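Local coordinates for putative ATP-grasp superfamily protein (Archaeoglobus fulgidus, PDB 3DF7), which is of unknown function but, as a member of the ATP-grasp superfamily, probably binds ATP, at residues E178-I190 with V199-V213. Sequence-based numbering, arbitrary orientation.
Sequences EDVKCLSVNEQII and VVPARISDEVKREVV
E187 runs out from the strand in an extended chain (chi1 -176°), which carries its carboxylate across to R203, whose own chain bends at chi3 to bring the guanidinium edge round to meet it. The grip is side-on: NE of R203 gives a nearly straight bond of 2.9 Å to the syn side of E187 OE1, while NH2 reaches OE2 from above the carboxylate plane, the two flat groups being turned 35° apart. OE1 also accepts the backbone N of R203 at 3.1 Å, from the opposite face of its plane, so a glutamate serves both the charge and the turn that R203 centres. Were E187 an alanine, the R203 guanidinium would be likely to lose its mate and be less firmly held, and R203 N to lose this acceptor. In the backbone, E187 and V199 form an antiparallel hydrogen-bonded pair. After the cis peptide before P201 the chain stays close, A202 N bonding to V185 O at 2.8 Å; the CB of A202 is small enough to lie 3.6 Å from E187 N, consistent with the close approach of the two backbones. V185, branched at CB, splits its contacts: CG1 meets CD1 of I204 at 3.8 Å, while CG2 presses on V213 CG2 at a tight 3.4 Å. C182 SG extends this apolar seam along V213. S205 caps helix 206-220, whose first turns, 206-213, run at 116° to strand 180-190, and V212 packs on strands 168-176 and 228-236. Hairpin strands 180-191 and 194-200 lie inside the large antiparallel sheet, with helix 256-260 against V200 and Y260 OH hydrogen-bonded to S184 OG.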
# COMPACT_ATOMS: atom_id res chain seq x y z
N GLU A 178 -13.76 -13.76 0.27
CA GLU A 178 -14.20 -15.08 0.70
C GLU A 178 -12.93 -15.92 0.77
O GLU A 178 -12.75 -16.75 1.66
CB GLU A 178 -15.17 -15.68 -0.31
CG GLU A 178 -16.27 -14.73 -0.77
CD GLU A 178 -15.77 -13.64 -1.70
OE1 GLU A 178 -16.55 -12.72 -2.00
OE2 GLU A 178 -14.60 -13.71 -2.13
N ASP A 179 -12.05 -15.69 -0.19
CA ASP A 179 -10.77 -16.37 -0.28
C ASP A 179 -9.69 -15.31 -0.48
O ASP A 179 -10.00 -14.13 -0.63
CB ASP A 179 -10.75 -17.33 -1.48
CG ASP A 179 -11.84 -18.39 -1.41
OD1 ASP A 179 -11.87 -19.17 -0.43
OD2 ASP A 179 -12.67 -18.44 -2.35
N VAL A 180 -8.43 -15.74 -0.49
CA VAL A 180 -7.33 -14.81 -0.71
C VAL A 180 -6.75 -15.12 -2.08
O VAL A 180 -6.38 -16.25 -2.36
CB VAL A 180 -6.24 -14.97 0.37
CG1 VAL A 180 -5.10 -14.00 0.11
CG2 VAL A 180 -6.84 -14.72 1.75
N LYS A 181 -6.70 -14.11 -2.94
CA LYS A 181 -6.18 -14.30 -4.28
C LYS A 181 -4.99 -13.40 -4.55
O LYS A 181 -5.00 -12.22 -4.20
CB LYS A 181 -7.29 -14.02 -5.29
CG LYS A 181 -6.95 -14.35 -6.73
CD LYS A 181 -8.16 -14.16 -7.63
CE LYS A 181 -7.90 -14.64 -9.05
NZ LYS A 181 -9.12 -14.48 -9.90
N CYS A 182 -3.95 -13.97 -5.17
CA CYS A 182 -2.76 -13.19 -5.48
C CYS A 182 -3.00 -12.42 -6.77
O CYS A 182 -3.34 -13.00 -7.80
CB CYS A 182 -1.54 -14.09 -5.66
SG CYS A 182 -0.05 -13.17 -6.12
N LEU A 183 -2.83 -11.11 -6.70
CA LEU A 183 -3.03 -10.25 -7.85
C LEU A 183 -1.71 -9.98 -8.56
O LEU A 183 -1.65 -9.88 -9.78
CB LEU A 183 -3.64 -8.92 -7.42
CG LEU A 183 -4.97 -8.96 -6.68
CD1 LEU A 183 -5.46 -7.53 -6.48
CD2 LEU A 183 -6.00 -9.78 -7.46
N SER A 184 -0.64 -9.87 -7.77
CA SER A 184 0.67 -9.58 -8.33
C SER A 184 1.78 -9.74 -7.31
O SER A 184 1.56 -9.56 -6.11
CB SER A 184 0.68 -8.14 -8.86
OG SER A 184 1.95 -7.77 -9.38
N VAL A 185 2.96 -10.11 -7.79
CA VAL A 185 4.14 -10.23 -6.93
C VAL A 185 5.09 -9.19 -7.50
O VAL A 185 5.45 -9.24 -8.68
CB VAL A 185 4.77 -11.63 -6.97
CG1 VAL A 185 6.07 -11.63 -6.17
CG2 VAL A 185 3.81 -12.65 -6.36
N ASN A 186 5.48 -8.24 -6.66
CA ASN A 186 6.34 -7.14 -7.09
C ASN A 186 7.70 -7.12 -6.45
O ASN A 186 7.88 -7.56 -5.31
CB ASN A 186 5.63 -5.82 -6.81
CG ASN A 186 4.12 -5.96 -6.78
OD1 ASN A 186 3.50 -5.93 -5.70
ND2 ASN A 186 3.52 -6.14 -7.95
N GLU A 187 8.67 -6.60 -7.18
CA GLU A 187 10.03 -6.50 -6.70
C GLU A 187 10.21 -5.07 -6.19
O GLU A 187 9.79 -4.12 -6.84
CB GLU A 187 10.99 -6.78 -7.85
CG GLU A 187 12.45 -6.81 -7.48
CD GLU A 187 13.32 -7.03 -8.69
OE1 GLU A 187 12.81 -7.57 -9.70
OE2 GLU A 187 14.52 -6.69 -8.63
N GLN A 188 10.82 -4.92 -5.02
CA GLN A 188 11.04 -3.58 -4.48
C GLN A 188 12.51 -3.20 -4.60
O GLN A 188 13.40 -4.02 -4.34
CB GLN A 188 10.60 -3.52 -3.01
CG GLN A 188 9.14 -3.89 -2.74
CD GLN A 188 8.15 -2.97 -3.43
OE1 GLN A 188 8.32 -1.75 -3.46
NE2 GLN A 188 7.08 -3.55 -3.98
N ILE A 189 12.76 -1.97 -5.02
CA ILE A 189 14.13 -1.49 -5.14
C ILE A 189 14.33 -0.49 -4.01
O ILE A 189 13.70 0.57 -3.98
CB ILE A 189 14.36 -0.82 -6.51
CG1 ILE A 189 14.20 -1.87 -7.61
CG2 ILE A 189 15.75 -0.20 -6.56
CD1 ILE A 189 14.26 -1.32 -9.03
N ILE A 190 15.20 -0.84 -3.07
CA ILE A 190 15.43 0.01 -1.91
C ILE A 190 16.77 0.72 -1.88
O ILE A 190 17.81 0.16 -2.24
CB ILE A 190 15.27 -0.82 -0.62
CG1 ILE A 190 13.88 -1.45 -0.59
CG2 ILE A 190 15.49 0.07 0.61
CD1 ILE A 190 13.59 -2.27 0.64
N VAL A 199 9.35 -3.24 -9.50
CA VAL A 199 9.34 -3.89 -10.80
C VAL A 199 8.14 -4.82 -10.76
O VAL A 199 8.04 -5.69 -9.89
CB VAL A 199 10.64 -4.68 -11.04
CG1 VAL A 199 10.60 -5.36 -12.40
CG2 VAL A 199 11.84 -3.75 -10.96
N VAL A 200 7.22 -4.63 -11.71
CA VAL A 200 5.99 -5.42 -11.78
C VAL A 200 5.85 -6.10 -13.14
O VAL A 200 5.73 -5.43 -14.16
CB VAL A 200 4.75 -4.50 -11.57
CG1 VAL A 200 3.47 -5.31 -11.56
CG2 VAL A 200 4.91 -3.70 -10.27
N PRO A 201 5.86 -7.45 -13.18
CA PRO A 201 6.00 -8.36 -12.04
C PRO A 201 7.46 -8.54 -11.63
O PRO A 201 8.37 -8.16 -12.37
CB PRO A 201 5.38 -9.65 -12.56
CG PRO A 201 5.81 -9.65 -13.99
CD PRO A 201 5.55 -8.20 -14.41
N ALA A 202 7.67 -9.13 -10.46
CA ALA A 202 9.02 -9.34 -9.94
C ALA A 202 9.86 -10.23 -10.84
O ALA A 202 9.35 -11.14 -11.49
CB ALA A 202 8.94 -9.95 -8.54
N ARG A 203 11.16 -9.94 -10.87
CA ARG A 203 12.09 -10.72 -11.67
C ARG A 203 12.62 -11.82 -10.75
O ARG A 203 13.75 -11.76 -10.27
CB ARG A 203 13.23 -9.82 -12.17
CG ARG A 203 12.74 -8.70 -13.08
CD ARG A 203 13.82 -7.65 -13.36
NE ARG A 203 14.17 -6.91 -12.15
CZ ARG A 203 15.03 -5.89 -12.12
NH1 ARG A 203 15.63 -5.50 -13.24
NH2 ARG A 203 15.29 -5.27 -10.98
N ILE A 204 11.78 -12.82 -10.51
CA ILE A 204 12.13 -13.94 -9.64
C ILE A 204 11.71 -15.26 -10.28
O ILE A 204 10.88 -15.28 -11.19
CB ILE A 204 11.43 -13.82 -8.27
CG1 ILE A 204 9.91 -13.69 -8.48
CG2 ILE A 204 11.99 -12.63 -7.49
CD1 ILE A 204 9.10 -13.65 -7.20
N SER A 205 12.28 -16.36 -9.80
CA SER A 205 11.95 -17.67 -10.32
C SER A 205 10.53 -18.02 -9.89
O SER A 205 9.99 -17.44 -8.95
CB SER A 205 12.91 -18.73 -9.77
OG SER A 205 12.69 -18.94 -8.39
N ASP A 206 9.93 -18.98 -10.59
CA ASP A 206 8.57 -19.39 -10.26
C ASP A 206 8.48 -20.01 -8.87
O ASP A 206 7.49 -19.83 -8.17
CB ASP A 206 8.06 -20.38 -11.30
CG ASP A 206 6.57 -20.63 -11.18
OD1 ASP A 206 5.80 -19.65 -11.33
OD2 ASP A 206 6.16 -21.78 -10.94
N GLU A 207 9.52 -20.75 -8.48
CA GLU A 207 9.50 -21.39 -7.16
C GLU A 207 9.51 -20.33 -6.06
O GLU A 207 8.73 -20.42 -5.11
CB GLU A 207 10.70 -22.33 -7.00
CG GLU A 207 10.81 -23.00 -5.63
CD GLU A 207 9.51 -23.65 -5.15
OE1 GLU A 207 8.81 -24.26 -5.98
OE2 GLU A 207 9.21 -23.55 -3.94
N VAL A 208 10.37 -19.33 -6.20
CA VAL A 208 10.45 -18.26 -5.21
C VAL A 208 9.11 -17.53 -5.14
O VAL A 208 8.64 -17.17 -4.06
CB VAL A 208 11.59 -17.25 -5.56
CG1 VAL A 208 11.50 -16.00 -4.68
CG2 VAL A 208 12.94 -17.92 -5.35
N LYS A 209 8.51 -17.30 -6.30
CA LYS A 209 7.22 -16.63 -6.38
C LYS A 209 6.19 -17.44 -5.58
O LYS A 209 5.49 -16.89 -4.73
CB LYS A 209 6.78 -16.52 -7.84
CG LYS A 209 5.44 -15.82 -8.07
CD LYS A 209 5.01 -15.95 -9.53
CE LYS A 209 3.76 -15.14 -9.85
NZ LYS A 209 2.58 -15.52 -9.03
N ARG A 210 6.10 -18.73 -5.86
CA ARG A 210 5.14 -19.60 -5.17
C ARG A 210 5.31 -19.54 -3.65
O ARG A 210 4.32 -19.41 -2.93
CB ARG A 210 5.28 -21.05 -5.63
CG ARG A 210 4.89 -21.30 -7.09
CD ARG A 210 5.13 -22.76 -7.47
NE ARG A 210 4.90 -23.01 -8.89
CZ ARG A 210 3.71 -22.96 -9.48
NH1 ARG A 210 2.63 -22.67 -8.77
NH2 ARG A 210 3.60 -23.21 -10.78
N GLU A 211 6.55 -19.65 -3.18
CA GLU A 211 6.82 -19.61 -1.75
C GLU A 211 6.43 -18.28 -1.12
O GLU A 211 5.81 -18.23 -0.06
CB GLU A 211 8.31 -19.88 -1.49
CG GLU A 211 8.69 -21.34 -1.59
CD GLU A 211 10.18 -21.57 -1.43
OE1 GLU A 211 10.82 -20.83 -0.65
OE2 GLU A 211 10.71 -22.50 -2.08
N VAL A 212 6.81 -17.19 -1.78
CA VAL A 212 6.50 -15.85 -1.29
C VAL A 212 4.99 -15.60 -1.24
O VAL A 212 4.48 -14.99 -0.30
CB VAL A 212 7.22 -14.79 -2.15
CG1 VAL A 212 6.68 -13.40 -1.87
CG2 VAL A 212 8.72 -14.84 -1.85
N VAL A 213 4.27 -16.09 -2.24
CA VAL A 213 2.82 -15.94 -2.27
C VAL A 213 2.22 -16.79 -1.15
O VAL A 213 1.35 -16.33 -0.42
CB VAL A 213 2.22 -16.39 -3.62
CG1 VAL A 213 0.70 -16.43 -3.54
CG2 VAL A 213 2.66 -15.43 -4.72